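Local coordinates for protein hydrogenase 3 maturation protease (PDB 2E85) that cleaves a C-terminal peptide from the precursor of HycE, the large subunit of hydrogenase 3, as a step in maturation of that enzyme, at residues S44-D49 and N98-Q103; V51-L56 and D102-D107; L24-C29 and W37-G42. The protein carries 1 engineered substitution. All coordinates share one frame; numbering follows the deposited sequence.

Interaction 1: S44-D49 and N98-Q103; sequences SAPEND and NYLIDQ. With CA (calcium ion), chain E; CA (calcium ion), chain G.
Leu100 puts one methyl group, CD2, against the ring of Pro46. The closest pair is Pro46 CG and Leu100 CD2, 3.7 Å apart. The side chains cross at about a right angle. The methyl meets the ring at CG, with CB a little farther. The same methyl also lies near the aliphatic part of Glu47, with Glu47 CG 4.3 Å from Leu100 CD2. This small apolar patch is the tight, buried part of the contact. The carboxylate of Glu47 turns elsewhere, and its OE2 is hydrogen-bonded to Thr91 OG1.

The other side of the loop is polar and watery. A calcium ion sits there, bound by Ala45 O at 2.3 Å and by Asn48 OD1 at 2.2 Å. Asp49 gives both carboxylate oxygens, OD1 and OD2, and Gly42 O and two waters complete the shell. Asn48 CG lies between the backbone N and the carbonyl carbon (chi1 71°), which turns OD1 back to the metal. ND2 of the same amide donates to one of the metal's waters. The turn itself is held by the bond from Asp49 N to Pro46 O.

At the far end of the helix segment, Gln103 OE1 binds a second calcium ion at 2.3 Å. Asp102 of the second subunit also binds this ion, which thus lies at the subunit interface. The 44-49 segment is a calcium-binding loop at the C-terminal end of a strand of the sheet. It lies close to the probable nickel site of Asp19, Asp65 and His93; here Asp19 and Asp65 hold a calcium ion.

Interaction 2: V51-L56 and D102-D107; sequences VAIREL and DQLKED. With CA (calcium ion), chain G.
Arg54 and Asp107 both start with CG anti to the carbonyl carbon (chi1 near -65° in each). This torsion and an extended chi2 (-171°) carry Arg54 CD up to the carboxylate. The bend at chi3 then turns NE and the guanidinium away from it, toward the second subunit. The closest atoms are Arg54 CD and Asp107 OD2, 3.9 Å apart. The charges do not pair: Arg54 NE stays 5.2 Å from Asp107 OD2, and the two flat groups are turned 49° against each other. Both polar ends are used by the second subunit. Arg54 NH1 is hydrogen-bonded to Asn98 of that subunit, and Asp107 OD2 to its Tyr99.

Deeper between the helices, the methyl CG2 of Ile53 faces CD2 of Leu104 at 4.4 Å. This is a loose apolar touch, and both residues also pack on Leu61 of the central sheet.

Asp107 OD1 accepts a 2.6 Å hydrogen bond from a calcium-bound water, which also donates to Gln103 O. Glu106 OE1 binds the same calcium ion directly at 2.3 Å, and Asp102 of the second subunit is a further ligand. Asp107 is therefore a second-shell residue that orients a metal water. The nearby arginine and calcium ion would probably favour a charged carboxylate on Asp107. The chemistry implies helix packing that is apolar inside, with its polar rim committed to the metal and the neighbouring subunit.

Interaction 3: L24-C29 and W37-G42; sequences LLAEKC and WVVIDG. With CA (calcium ion), chain E.
Val39 points from its strand toward the helix and spreads its two methyls over different residues. CG1 stands anti to the backbone N (chi1 180°) and comes up to Ala26, 4.1 Å from Ala26 CA. CG2 turns to Cys29 and lies 3.9 Å from Cys29 CB, with Cys29 SG slightly farther off. The valine thus lies against one turn of the helix, across two residues three positions apart. Replacing Val39 by an alanine removes both methyls and would probably leave a gap beneath Ala26 and Cys29.

Helix 21-31 connects strands 6-11 and 38-43 in a beta-alpha-beta unit with parallel strands. The helix and strand segments run roughly antiparallel, at 141°, with their axes 8.4 Å apart. The small side chain of Ala26 allows a close approach: its CA is 5.8 Å from Asp41 CA.

Asp41 meets the same alanine from farther along the strand. The methyl of Ala26 sits over the flat face of the Asp41 carboxylate, with Asp41 OD1 3.7 Å from Ala26 CB. Asp41 is also the centre of an inverse gamma turn, which leads into Gly42, a ligand of the calcium ion.

In the fold
The touching residues of interaction 1 are all buried, while interactions 2 and 3 each have an exposed carboxylate at the rim. Interactions 1 and 2 share helix 97-108 and a calcium ion, and both lie at the subunit interface. Interaction 3 is untouched by the second subunit. Interactions 1 and 3 meet at another calcium ion, whose ligands come from 37-42 and 44-49. Helix 50-56 of interaction 2 packs on strand 38-43 of interaction 3, with Ile53 CD1 3.5 Å from Ile40 CD1. The rim carboxylates differ in chemistry: Asp107 in interaction 2 holds a metal-bound water, while Asp41 in interaction 3 packs on a methyl.

Interaction 1: S44-D49 and N98-Q103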
ATOM      1  N   SER B  44       2.172 -11.428   7.822  1.00 11.57           N
ATOM      2  CA  SER B  44       1.387 -11.621   6.612  1.00 13.34           C
ATOM      3  C   SER B  44       1.405 -10.475   5.612  1.00 13.17           C
ATOM      4  O   SER B  44       1.338 -10.722   4.400  1.00 14.54           O
ATOM      5  CB  SER B  44      -0.066 -11.924   6.987  1.00 14.18           C
ATOM      6  OG  SER B  44      -0.119 -13.130   7.705  1.00 18.66           O
ATOM      7  N   ALA B  45       1.435  -9.241   6.117  1.00 12.68           N
ATOM      8  CA  ALA B  45       1.278  -8.046   5.278  1.00 12.47           C
ATOM      9  C   ALA B  45       2.436  -7.117   5.525  1.00 11.83           C
ATOM     10  O   ALA B  45       2.722  -6.814   6.677  1.00 12.28           O
ATOM     11  CB  ALA B  45      -0.001  -7.315   5.641  1.00 12.77           C
ATOM     12  N   PRO B  46       3.104  -6.655   4.448  1.00 11.36           N
ATOM     13  CA  PRO B  46       4.144  -5.629   4.617  1.00 11.45           C
ATOM     14  C   PRO B  46       3.611  -4.197   4.872  1.00 11.00           C
ATOM     15  O   PRO B  46       4.369  -3.342   5.368  1.00 12.32           O
ATOM     16  CB  PRO B  46       4.904  -5.693   3.286  1.00 11.71           C
ATOM     17  CG  PRO B  46       3.836  -6.112   2.297  1.00 11.66           C
ATOM     18  CD  PRO B  46       3.010  -7.126   3.051  1.00 11.05           C
ATOM     19  N   GLU B  47       2.346  -3.926   4.527  1.00 11.03           N
ATOM     20  CA  GLU B  47       1.788  -2.559   4.635  1.00 10.97           C
ATOM     21  C   GLU B  47       2.020  -1.897   5.978  1.00 10.25           C
ATOM     22  O   GLU B  47       2.408  -0.722   6.031  1.00 11.47           O
ATOM     23  CB  GLU B  47       0.293  -2.493   4.299  1.00 11.49           C
ATOM     24  CG  GLU B  47       0.024  -2.612   2.838  1.00 13.75           C
ATOM     25  CD  GLU B  47      -0.256  -4.039   2.424  1.00 15.54           C
ATOM     26  OE1 GLU B  47       0.405  -4.991   2.953  1.00 14.00           O
ATOM     27  OE2 GLU B  47      -1.118  -4.182   1.528  1.00 14.04           O
ATOM     28  N   ASN B  48       1.793  -2.639   7.055  1.00  9.23           N
ATOM     29  CA  ASN B  48       1.881  -2.060   8.394  1.00 10.53           C
ATOM     30  C   ASN B  48       3.314  -2.068   8.962  1.00 10.41           C
ATOM     31  O   ASN B  48       3.534  -1.729  10.128  1.00 10.58           O
ATOM     32  CB  ASN B  48       0.899  -2.768   9.335  1.00 11.06           C
ATOM     33  CG  ASN B  48       1.320  -4.186   9.672  1.00 13.31           C
ATOM     34  OD1 ASN B  48       1.996  -4.842   8.890  1.00 12.18           O
ATOM     35  ND2 ASN B  48       0.925  -4.663  10.861  1.00 17.42           N
ATOM     36  N   ASP B  49       4.287  -2.411   8.120  1.00  9.20           N
ATOM     37  CA  ASP B  49       5.695  -2.453   8.535  1.00 10.24           C
ATOM     38  C   ASP B  49       6.439  -1.243   7.968  1.00  9.87           C
ATOM     39  O   ASP B  49       7.591  -0.976   8.323  1.00 10.59           O
ATOM     40  CB  ASP B  49       6.379  -3.759   8.074  1.00 10.29           C
ATOM     41  CG  ASP B  49       5.607  -5.024   8.518  1.00 11.14           C
ATOM     42  OD1 ASP B  49       5.191  -5.104   9.698  1.00 12.61           O
ATOM     43  OD2 ASP B  49       5.388  -5.921   7.671  1.00 12.43           O
ATOM     44  N   ASN B  98       4.515  -3.501  -6.242  1.00 15.56           N
ATOM     45  CA  ASN B  98       5.435  -2.533  -6.836  1.00 17.24           C
ATOM     46  C   ASN B  98       5.245  -1.145  -6.237  1.00 18.27           C
ATOM     47  O   ASN B  98       6.203  -0.381  -6.147  1.00 18.38           O
ATOM     48  CB  ASN B  98       5.336  -2.511  -8.355  1.00 17.12           C
ATOM     49  CG  ASN B  98       4.178  -1.683  -8.854  1.00 17.84           C
ATOM     50  OD1 ASN B  98       3.020  -2.093  -8.784  1.00 17.59           O
ATOM     51  ND2 ASN B  98       4.488  -0.489  -9.349  1.00 18.33           N
ATOM     52  N   TYR B  99       4.021  -0.839  -5.801  1.00 18.98           N
ATOM     53  CA  TYR B  99       3.747   0.459  -5.162  1.00 19.54           C
ATOM     54  C   TYR B  99       4.629   0.648  -3.932  1.00 19.06           C
ATOM     55  O   TYR B  99       5.310   1.662  -3.799  1.00 19.46           O
ATOM     56  CB  TYR B  99       2.247   0.639  -4.841  1.00 19.93           C
ATOM     57  CG  TYR B  99       1.517   1.438  -5.906  1.00 20.29           C
ATOM     58  CD1 TYR B  99       1.765   1.209  -7.254  1.00 21.84           C
ATOM     59  CD2 TYR B  99       0.614   2.449  -5.562  1.00 19.97           C
ATOM     60  CE1 TYR B  99       1.122   1.946  -8.249  1.00 22.82           C
ATOM     61  CE2 TYR B  99      -0.028   3.207  -6.558  1.00 18.60           C
ATOM     62  CZ  TYR B  99       0.226   2.943  -7.893  1.00 18.83           C
ATOM     63  OH  TYR B  99      -0.385   3.660  -8.897  1.00 22.93           O
ATOM     64  N   LEU B 100       4.648  -0.358  -3.063  1.00 17.29           N
ATOM     65  CA  LEU B 100       5.457  -0.314  -1.851  1.00 17.08           C
ATOM     66  C   LEU B 100       6.938  -0.309  -2.164  1.00 15.76           C
ATOM     67  O   LEU B 100       7.674   0.480  -1.591  1.00 14.10           O
ATOM     68  CB  LEU B 100       5.164  -1.499  -0.952  1.00 17.51           C
ATOM     69  CG  LEU B 100       3.738  -1.654  -0.442  1.00 21.60           C
ATOM     70  CD1 LEU B 100       2.852  -1.931  -1.638  1.00 24.70           C
ATOM     71  CD2 LEU B 100       3.681  -2.810   0.541  1.00 23.17           C
ATOM     72  N   ILE B 101       7.366  -1.189  -3.073  1.00 14.62           N
ATOM     73  CA  ILE B 101       8.804  -1.313  -3.399  1.00 14.38           C
ATOM     74  C   ILE B 101       9.346  -0.037  -4.035  1.00 14.22           C
ATOM     75  O   ILE B 101      10.414   0.447  -3.645  1.00 13.99           O
ATOM     76  CB  ILE B 101       9.099  -2.497  -4.364  1.00 14.92           C
ATOM     77  CG1 ILE B 101       8.563  -3.814  -3.789  1.00 17.38           C
ATOM     78  CG2 ILE B 101      10.612  -2.598  -4.662  1.00 15.25           C
ATOM     79  CD1 ILE B 101       9.151  -4.283  -2.434  1.00 14.79           C
ATOM     80  N   ASP B 102       8.612   0.484  -5.020  1.00 13.43           N
ATOM     81  CA  ASP B 102       9.052   1.674  -5.752  1.00 13.47           C
ATOM     82  C   ASP B 102       9.175   2.880  -4.805  1.00 12.44           C
ATOM     83  O   ASP B 102      10.114   3.678  -4.920  1.00 10.80           O
ATOM     84  CB  ASP B 102       8.127   1.974  -6.934  1.00 14.56           C
ATOM     85  CG  ASP B 102       8.114   0.857  -7.990  1.00 18.56           C
ATOM     86  OD1 ASP B 102       8.946  -0.102  -7.908  1.00 24.12           O
ATOM     87  OD2 ASP B 102       7.256   0.917  -8.917  1.00 23.37           O
ATOM     88  N   GLN B 103       8.222   3.017  -3.881  1.00 11.02           N
ATOM     89  CA  GLN B 103       8.252   4.120  -2.900  1.00 11.27           C
ATOM     90  C   GLN B 103       9.346   3.932  -1.867  1.00 10.93           C
ATOM     91  O   GLN B 103       9.999   4.883  -1.480  1.00 11.92           O
ATOM     92  CB  GLN B 103       6.899   4.303  -2.229  1.00 11.71           C
ATOM     93  CG  GLN B 103       5.861   4.872  -3.204  1.00 13.93           C
ATOM     94  CD  GLN B 103       6.308   6.232  -3.754  1.00 16.00           C
ATOM     95  OE1 GLN B 103       6.643   7.123  -2.975  1.00 14.05           O
ATOM     96  NE2 GLN B 103       6.345   6.381  -5.092  1.00 17.59           N
TER
HETATM   97 CA    CA E1001       3.280  -6.683   8.859  1.00  9.18          CA
HETATM   98 CA    CA G1005       8.049   8.939  -2.871  1.00 20.99          CA
HETATM   99  O   HOH W   1       1.277  -8.116   8.993  1.00 10.25           O
HETATM  100  O   HOH W   2       3.009  -6.895  11.328  1.00  9.97           O
HETATM  101  O   HOH W   3       9.331   7.637  -1.310  1.00 23.05           O
HETATM  102  O   HOH W   4       9.983  10.460  -2.940  1.00 27.89           O
HETATM  103  O   HOH W   5       7.051  10.217  -1.126  1.00 36.62           O

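Interaction 2: V51-L56 and D102-D107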
ATOM      1  N   VAL B  51       5.990   2.150   8.125  1.00 12.43           N
ATOM      2  CA  VAL B  51       6.310   3.291   8.997  1.00 12.02           C
ATOM      3  C   VAL B  51       7.602   3.038   9.802  1.00 12.32           C
ATOM      4  O   VAL B  51       8.479   3.908   9.832  1.00 12.27           O
ATOM      5  CB  VAL B  51       5.109   3.691   9.884  1.00 12.46           C
ATOM      6  CG1 VAL B  51       5.513   4.758  10.907  1.00 13.30           C
ATOM      7  CG2 VAL B  51       3.985   4.238   8.994  1.00 13.45           C
ATOM      8  N   ALA B  52       7.737   1.843  10.378  1.00 12.65           N
ATOM      9  CA  ALA B  52       8.940   1.478  11.143  1.00 12.23           C
ATOM     10  C   ALA B  52      10.184   1.456  10.279  1.00 11.67           C
ATOM     11  O   ALA B  52      11.231   1.938  10.696  1.00 10.88           O
ATOM     12  CB  ALA B  52       8.759   0.123  11.823  1.00 12.99           C
ATOM     13  N   ILE B  53      10.071   0.866   9.091  1.00 10.14           N
ATOM     14  CA  ILE B  53      11.211   0.803   8.173  1.00 10.23           C
ATOM     15  C   ILE B  53      11.683   2.212   7.828  1.00  9.63           C
ATOM     16  O   ILE B  53      12.870   2.495   7.876  1.00 10.13           O
ATOM     17  CB  ILE B  53      10.878   0.005   6.913  1.00  9.38           C
ATOM     18  CG1 ILE B  53      10.605  -1.462   7.282  1.00 10.35           C
ATOM     19  CG2 ILE B  53      12.050   0.079   5.893  1.00 10.27           C
ATOM     20  CD1 ILE B  53      11.695  -2.230   8.047  1.00 14.79           C
ATOM     21  N   ARG B  54      10.756   3.114   7.512  1.00 10.59           N
ATOM     22  CA  ARG B  54      11.158   4.488   7.153  1.00 11.46           C
ATOM     23  C   ARG B  54      11.840   5.204   8.316  1.00 11.84           C
ATOM     24  O   ARG B  54      12.834   5.919   8.111  1.00 11.86           O
ATOM     25  CB  ARG B  54       9.962   5.320   6.696  1.00 13.59           C
ATOM     26  CG  ARG B  54       9.297   4.850   5.444  1.00 16.01           C
ATOM     27  CD  ARG B  54       8.266   5.893   4.998  1.00 18.44           C
ATOM     28  NE  ARG B  54       7.383   6.378   6.073  1.00 18.96           N
ATOM     29  CZ  ARG B  54       6.220   7.001   5.864  1.00 18.92           C
ATOM     30  NH1 ARG B  54       5.787   7.190   4.619  1.00 19.28           N
ATOM     31  NH2 ARG B  54       5.468   7.407   6.890  1.00 16.06           N
ATOM     32  N   GLU B  55      11.328   4.978   9.526  1.00 11.34           N
ATOM     33  CA  GLU B  55      11.856   5.577  10.755  1.00 12.42           C
ATOM     34  C   GLU B  55      13.254   5.071  11.108  1.00 12.88           C
ATOM     35  O   GLU B  55      14.059   5.810  11.702  1.00 13.36           O
ATOM     36  CB  GLU B  55      10.879   5.380  11.922  1.00 12.85           C
ATOM     37  CG  GLU B  55       9.573   6.181  11.788  1.00 17.11           C
ATOM     38  CD  GLU B  55       9.811   7.675  11.569  1.00 23.86           C
ATOM     39  OE1 GLU B  55      10.588   8.270  12.350  1.00 28.45           O
ATOM     40  OE2 GLU B  55       9.228   8.249  10.610  1.00 25.22           O
ATOM     41  N   LEU B  56      13.549   3.830  10.711  1.00 11.28           N
ATOM     42  CA  LEU B  56      14.887   3.240  10.887  1.00 11.54           C
ATOM     43  C   LEU B  56      15.938   3.935  10.008  1.00 11.99           C
ATOM     44  O   LEU B  56      17.148   3.843  10.287  1.00 11.71           O
ATOM     45  CB  LEU B  56      14.835   1.735  10.620  1.00 11.43           C
ATOM     46  CG  LEU B  56      14.291   0.877  11.764  1.00 10.72           C
ATOM     47  CD1 LEU B  56      13.925  -0.529  11.212  1.00 10.66           C
ATOM     48  CD2 LEU B  56      15.284   0.794  12.937  1.00 10.76           C
ATOM     49  N   ASP B 102       8.612   0.484  -5.020  1.00 13.43           N
ATOM     50  CA  ASP B 102       9.052   1.674  -5.752  1.00 13.47           C
ATOM     51  C   ASP B 102       9.175   2.880  -4.805  1.00 12.44           C
ATOM     52  O   ASP B 102      10.114   3.678  -4.920  1.00 10.80           O
ATOM     53  CB  ASP B 102       8.127   1.974  -6.934  1.00 14.56           C
ATOM     54  CG  ASP B 102       8.114   0.857  -7.990  1.00 18.56           C
ATOM     55  OD1 ASP B 102       8.946  -0.102  -7.908  1.00 24.12           O
ATOM     56  OD2 ASP B 102       7.256   0.917  -8.917  1.00 23.37           O
ATOM     57  N   GLN B 103       8.222   3.017  -3.881  1.00 11.02           N
ATOM     58  CA  GLN B 103       8.252   4.120  -2.900  1.00 11.27           C
ATOM     59  C   GLN B 103       9.346   3.932  -1.867  1.00 10.93           C
ATOM     60  O   GLN B 103       9.999   4.883  -1.480  1.00 11.92           O
ATOM     61  CB  GLN B 103       6.899   4.303  -2.229  1.00 11.71           C
ATOM     62  CG  GLN B 103       5.861   4.872  -3.204  1.00 13.93           C
ATOM     63  CD  GLN B 103       6.308   6.232  -3.754  1.00 16.00           C
ATOM     64  OE1 GLN B 103       6.643   7.123  -2.975  1.00 14.05           O
ATOM     65  NE2 GLN B 103       6.345   6.381  -5.092  1.00 17.59           N
ATOM     66  N   LEU B 104       9.548   2.696  -1.424  1.00 10.56           N
ATOM     67  CA  LEU B 104      10.671   2.433  -0.525  1.00 10.67           C
ATOM     68  C   LEU B 104      11.990   2.792  -1.204  1.00 11.39           C
ATOM     69  O   LEU B 104      12.873   3.379  -0.568  1.00 11.55           O
ATOM     70  CB  LEU B 104      10.694   0.966  -0.109  1.00 11.59           C
ATOM     71  CG  LEU B 104       9.585   0.593   0.882  1.00 11.06           C
ATOM     72  CD1 LEU B 104       9.420  -0.928   0.920  1.00 12.38           C
ATOM     73  CD2 LEU B 104       9.820   1.170   2.284  1.00 12.28           C
ATOM     74  N   LYS B 105      12.106   2.465  -2.487  1.00 12.84           N
ATOM     75  CA  LYS B 105      13.347   2.734  -3.233  1.00 14.85           C
ATOM     76  C   LYS B 105      13.670   4.216  -3.317  1.00 16.28           C
ATOM     77  O   LYS B 105      14.845   4.610  -3.414  1.00 16.67           O
ATOM     78  CB  LYS B 105      13.289   2.162  -4.649  1.00 15.79           C
ATOM     79  CG  LYS B 105      13.693   0.691  -4.730  1.00 18.58           C
ATOM     80  CD  LYS B 105      13.770   0.199  -6.156  1.00 21.77           C
ATOM     81  CE  LYS B 105      12.373   0.059  -6.733  1.00 26.94           C
ATOM     82  NZ  LYS B 105      12.280   0.301  -8.194  1.00 29.28           N
ATOM     83  N   GLU B 106      12.637   5.042  -3.285  1.00 17.01           N
ATOM     84  CA  GLU B 106      12.842   6.489  -3.289  1.00 19.85           C
ATOM     85  C   GLU B 106      13.397   6.993  -1.965  1.00 20.30           C
ATOM     86  O   GLU B 106      14.123   7.995  -1.931  1.00 21.47           O
ATOM     87  CB  GLU B 106      11.550   7.202  -3.674  1.00 18.97           C
ATOM     88  CG  GLU B 106      11.187   6.938  -5.137  1.00 21.28           C
ATOM     89  CD  GLU B 106       9.832   7.509  -5.565  1.00 22.78           C
ATOM     90  OE1 GLU B 106       9.186   8.228  -4.770  1.00 24.54           O
ATOM     91  OE2 GLU B 106       9.429   7.232  -6.718  1.00 25.64           O
ATOM     92  N   ASP B 107      13.083   6.286  -0.889  1.00 20.86           N
ATOM     93  CA  ASP B 107      13.468   6.713   0.458  1.00 21.76           C
ATOM     94  C   ASP B 107      14.722   6.020   0.986  1.00 21.74           C
ATOM     95  O   ASP B 107      15.345   6.506   1.938  1.00 22.82           O
ATOM     96  CB  ASP B 107      12.321   6.496   1.430  1.00 22.08           C
ATOM     97  CG  ASP B 107      11.145   7.419   1.159  1.00 24.44           C
ATOM     98  OD1 ASP B 107      11.277   8.350   0.338  1.00 25.43           O
ATOM     99  OD2 ASP B 107      10.093   7.199   1.768  1.00 25.98           O
TER
HETATM  100 CA    CA G1005       8.049   8.939  -2.871  1.00 20.99          CA
HETATM  101  O   HOH W   3       9.331   7.637  -1.310  1.00 23.05           O
HETATM  102  O   HOH W   4       9.983  10.460  -2.940  1.00 27.89           O
HETATM  103  O   HOH W   5       7.051  10.217  -1.126  1.00 36.62           O
HETATM  104  O   HOH W   6       7.053   8.147  -0.929  1.00 49.43           O

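Interaction 3: L24-C29 and W37-G42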
ATOM      1  N   LEU B  24      10.600 -17.965   9.449  1.00  7.30           N
ATOM      2  CA  LEU B  24      11.711 -18.862   9.810  1.00  7.86           C
ATOM      3  C   LEU B  24      13.057 -18.121   9.776  1.00  6.62           C
ATOM      4  O   LEU B  24      13.880 -18.257  10.696  1.00  7.89           O
ATOM      5  CB  LEU B  24      11.754 -20.147   8.939  1.00  8.36           C
ATOM      6  CG  LEU B  24      12.901 -21.081   9.324  1.00  9.31           C
ATOM      7  CD1 LEU B  24      12.744 -21.628  10.766  1.00 10.06           C
ATOM      8  CD2 LEU B  24      13.049 -22.229   8.318  1.00  9.21           C
ATOM      9  N   LEU B  25      13.289 -17.346   8.725  1.00  6.93           N
ATOM     10  CA  LEU B  25      14.495 -16.531   8.662  1.00  6.60           C
ATOM     11  C   LEU B  25      14.632 -15.596   9.865  1.00  6.99           C
ATOM     12  O   LEU B  25      15.740 -15.468  10.435  1.00  7.53           O
ATOM     13  CB  LEU B  25      14.562 -15.721   7.360  1.00  6.83           C
ATOM     14  CG  LEU B  25      15.879 -14.964   7.143  1.00  7.97           C
ATOM     15  CD1 LEU B  25      17.067 -15.952   7.259  1.00  7.84           C
ATOM     16  CD2 LEU B  25      15.911 -14.240   5.818  1.00  7.69           C
ATOM     17  N   ALA B  26      13.536 -14.935  10.220  1.00  7.53           N
ATOM     18  CA  ALA B  26      13.504 -14.042  11.380  1.00  9.25           C
ATOM     19  C   ALA B  26      13.848 -14.816  12.662  1.00 10.08           C
ATOM     20  O   ALA B  26      14.597 -14.330  13.491  1.00 10.46           O
ATOM     21  CB  ALA B  26      12.146 -13.362  11.471  1.00  9.90           C
ATOM     22  N   GLU B  27      13.332 -16.029  12.796  1.00 10.25           N
ATOM     23  CA  GLU B  27      13.664 -16.870  13.952  1.00 12.00           C
ATOM     24  C   GLU B  27      15.161 -17.200  14.039  1.00 11.16           C
ATOM     25  O   GLU B  27      15.766 -17.137  15.134  1.00 11.90           O
ATOM     26  CB  GLU B  27      12.851 -18.158  13.924  1.00 13.16           C
ATOM     27  CG  GLU B  27      13.178 -19.021  15.131  1.00 18.44           C
ATOM     28  CD  GLU B  27      12.117 -20.033  15.469  1.00 25.03           C
ATOM     29  OE1 GLU B  27      12.418 -20.925  16.303  1.00 30.33           O
ATOM     30  OE2 GLU B  27      11.004 -19.953  14.909  1.00 25.66           O
ATOM     31  N   LYS B  28      15.750 -17.556  12.893  1.00 10.60           N
ATOM     32  CA  LYS B  28      17.172 -17.880  12.827  1.00 10.23           C
ATOM     33  C   LYS B  28      18.022 -16.684  13.218  1.00 10.46           C
ATOM     34  O   LYS B  28      18.968 -16.821  13.977  1.00 10.87           O
ATOM     35  CB  LYS B  28      17.555 -18.347  11.426  1.00 10.36           C
ATOM     36  CG  LYS B  28      17.007 -19.716  11.071  1.00 12.69           C
ATOM     37  CD  LYS B  28      17.478 -20.073   9.660  1.00 14.87           C
ATOM     38  CE  LYS B  28      17.064 -21.456   9.249  1.00 22.44           C
ATOM     39  NZ  LYS B  28      17.874 -22.510   9.873  1.00 22.72           N
ATOM     40  N   CYS B  29      17.673 -15.515  12.691  1.00  9.56           N
ATOM     41  CA  CYS B  29      18.408 -14.296  12.998  1.00 10.12           C
ATOM     42  C   CYS B  29      18.298 -13.913  14.467  1.00 11.09           C
ATOM     43  O   CYS B  29      19.245 -13.373  15.033  1.00 12.11           O
ATOM     44  CB  CYS B  29      17.927 -13.142  12.121  1.00 10.88           C
ATOM     45  SG  CYS B  29      18.293 -13.363  10.368  1.00  9.92           S
ATOM     46  N   TRP B  37      22.133  -6.465  10.087  1.00 12.48           N
ATOM     47  CA  TRP B  37      20.709  -6.289   9.766  1.00 10.79           C
ATOM     48  C   TRP B  37      19.858  -6.071  11.015  1.00 10.44           C
ATOM     49  O   TRP B  37      19.973  -6.822  11.990  1.00 11.30           O
ATOM     50  CB  TRP B  37      20.182  -7.527   9.022  1.00 10.16           C
ATOM     51  CG  TRP B  37      20.968  -7.830   7.736  1.00 10.36           C
ATOM     52  CD1 TRP B  37      22.057  -8.667   7.613  1.00  9.98           C
ATOM     53  CD2 TRP B  37      20.725  -7.293   6.430  1.00 10.22           C
ATOM     54  NE1 TRP B  37      22.506  -8.667   6.314  1.00  9.62           N
ATOM     55  CE2 TRP B  37      21.710  -7.841   5.564  1.00  8.50           C
ATOM     56  CE3 TRP B  37      19.780  -6.390   5.902  1.00  7.66           C
ATOM     57  CZ2 TRP B  37      21.767  -7.530   4.179  1.00  8.03           C
ATOM     58  CZ3 TRP B  37      19.842  -6.074   4.541  1.00  9.76           C
ATOM     59  CH2 TRP B  37      20.816  -6.647   3.700  1.00 10.03           C
ATOM     60  N   VAL B  38      19.002  -5.057  10.958  1.00 10.06           N
ATOM     61  CA  VAL B  38      17.845  -4.973  11.850  1.00  9.81           C
ATOM     62  C   VAL B  38      16.726  -5.785  11.194  1.00 10.23           C
ATOM     63  O   VAL B  38      16.323  -5.491  10.077  1.00  8.81           O
ATOM     64  CB  VAL B  38      17.399  -3.505  12.100  1.00 10.82           C
ATOM     65  CG1 VAL B  38      16.180  -3.471  13.012  1.00  8.55           C
ATOM     66  CG2 VAL B  38      18.503  -2.723  12.714  1.00 12.06           C
ATOM     67  N   VAL B  39      16.226  -6.797  11.903  1.00  8.98           N
ATOM     68  CA  VAL B  39      15.327  -7.770  11.276  1.00  8.85           C
ATOM     69  C   VAL B  39      13.896  -7.532  11.741  1.00  8.94           C
ATOM     70  O   VAL B  39      13.592  -7.627  12.945  1.00  7.84           O
ATOM     71  CB  VAL B  39      15.777  -9.224  11.566  1.00  9.38           C
ATOM     72  CG1 VAL B  39      14.806 -10.227  10.904  1.00 11.00           C
ATOM     73  CG2 VAL B  39      17.216  -9.432  11.082  1.00  9.90           C
ATOM     74  N   ILE B  40      13.012  -7.224  10.799  1.00  8.84           N
ATOM     75  CA  ILE B  40      11.587  -7.017  11.109  1.00  9.28           C
ATOM     76  C   ILE B  40      10.829  -8.305  10.778  1.00 10.03           C
ATOM     77  O   ILE B  40      10.858  -8.761   9.659  1.00 10.37           O
ATOM     78  CB  ILE B  40      11.002  -5.838  10.319  1.00  8.81           C
ATOM     79  CG1 ILE B  40      11.638  -4.527  10.804  1.00 11.46           C
ATOM     80  CG2 ILE B  40       9.491  -5.761  10.509  1.00 11.56           C
ATOM     81  CD1 ILE B  40      13.100  -4.326  10.442  1.00 14.79           C
ATOM     82  N   ASP B  41      10.180  -8.879  11.783  1.00 10.95           N
ATOM     83  CA  ASP B  41       9.325 -10.059  11.599  1.00 10.41           C
ATOM     84  C   ASP B  41       7.970  -9.560  11.135  1.00 11.16           C
ATOM     85  O   ASP B  41       7.041  -9.417  11.935  1.00 10.92           O
ATOM     86  CB  ASP B  41       9.249 -10.757  12.970  1.00 12.13           C
ATOM     87  CG  ASP B  41       8.816 -12.203  12.897  1.00 15.80           C
ATOM     88  OD1 ASP B  41       8.549 -12.734  11.797  1.00 15.88           O
ATOM     89  OD2 ASP B  41       8.758 -12.824  14.000  1.00 17.94           O
ATOM     90  N   GLY B  42       7.838  -9.349   9.817  1.00 10.12           N
ATOM     91  CA  GLY B  42       6.721  -8.623   9.235  1.00 10.65           C
ATOM     92  C   GLY B  42       5.391  -9.349   9.189  1.00 10.06           C
ATOM     93  O   GLY B  42       4.368  -8.705   9.016  1.00 10.64           O
TER
HETATM   94 CA    CA E1001       3.280  -6.683   8.859  1.00  9.18          CA
HETATM   95  O   HOH W   2       3.009  -6.895  11.328  1.00  9.97           O
HETATM   96  O   HOH W   1       1.277  -8.116   8.993  1.00 10.25           O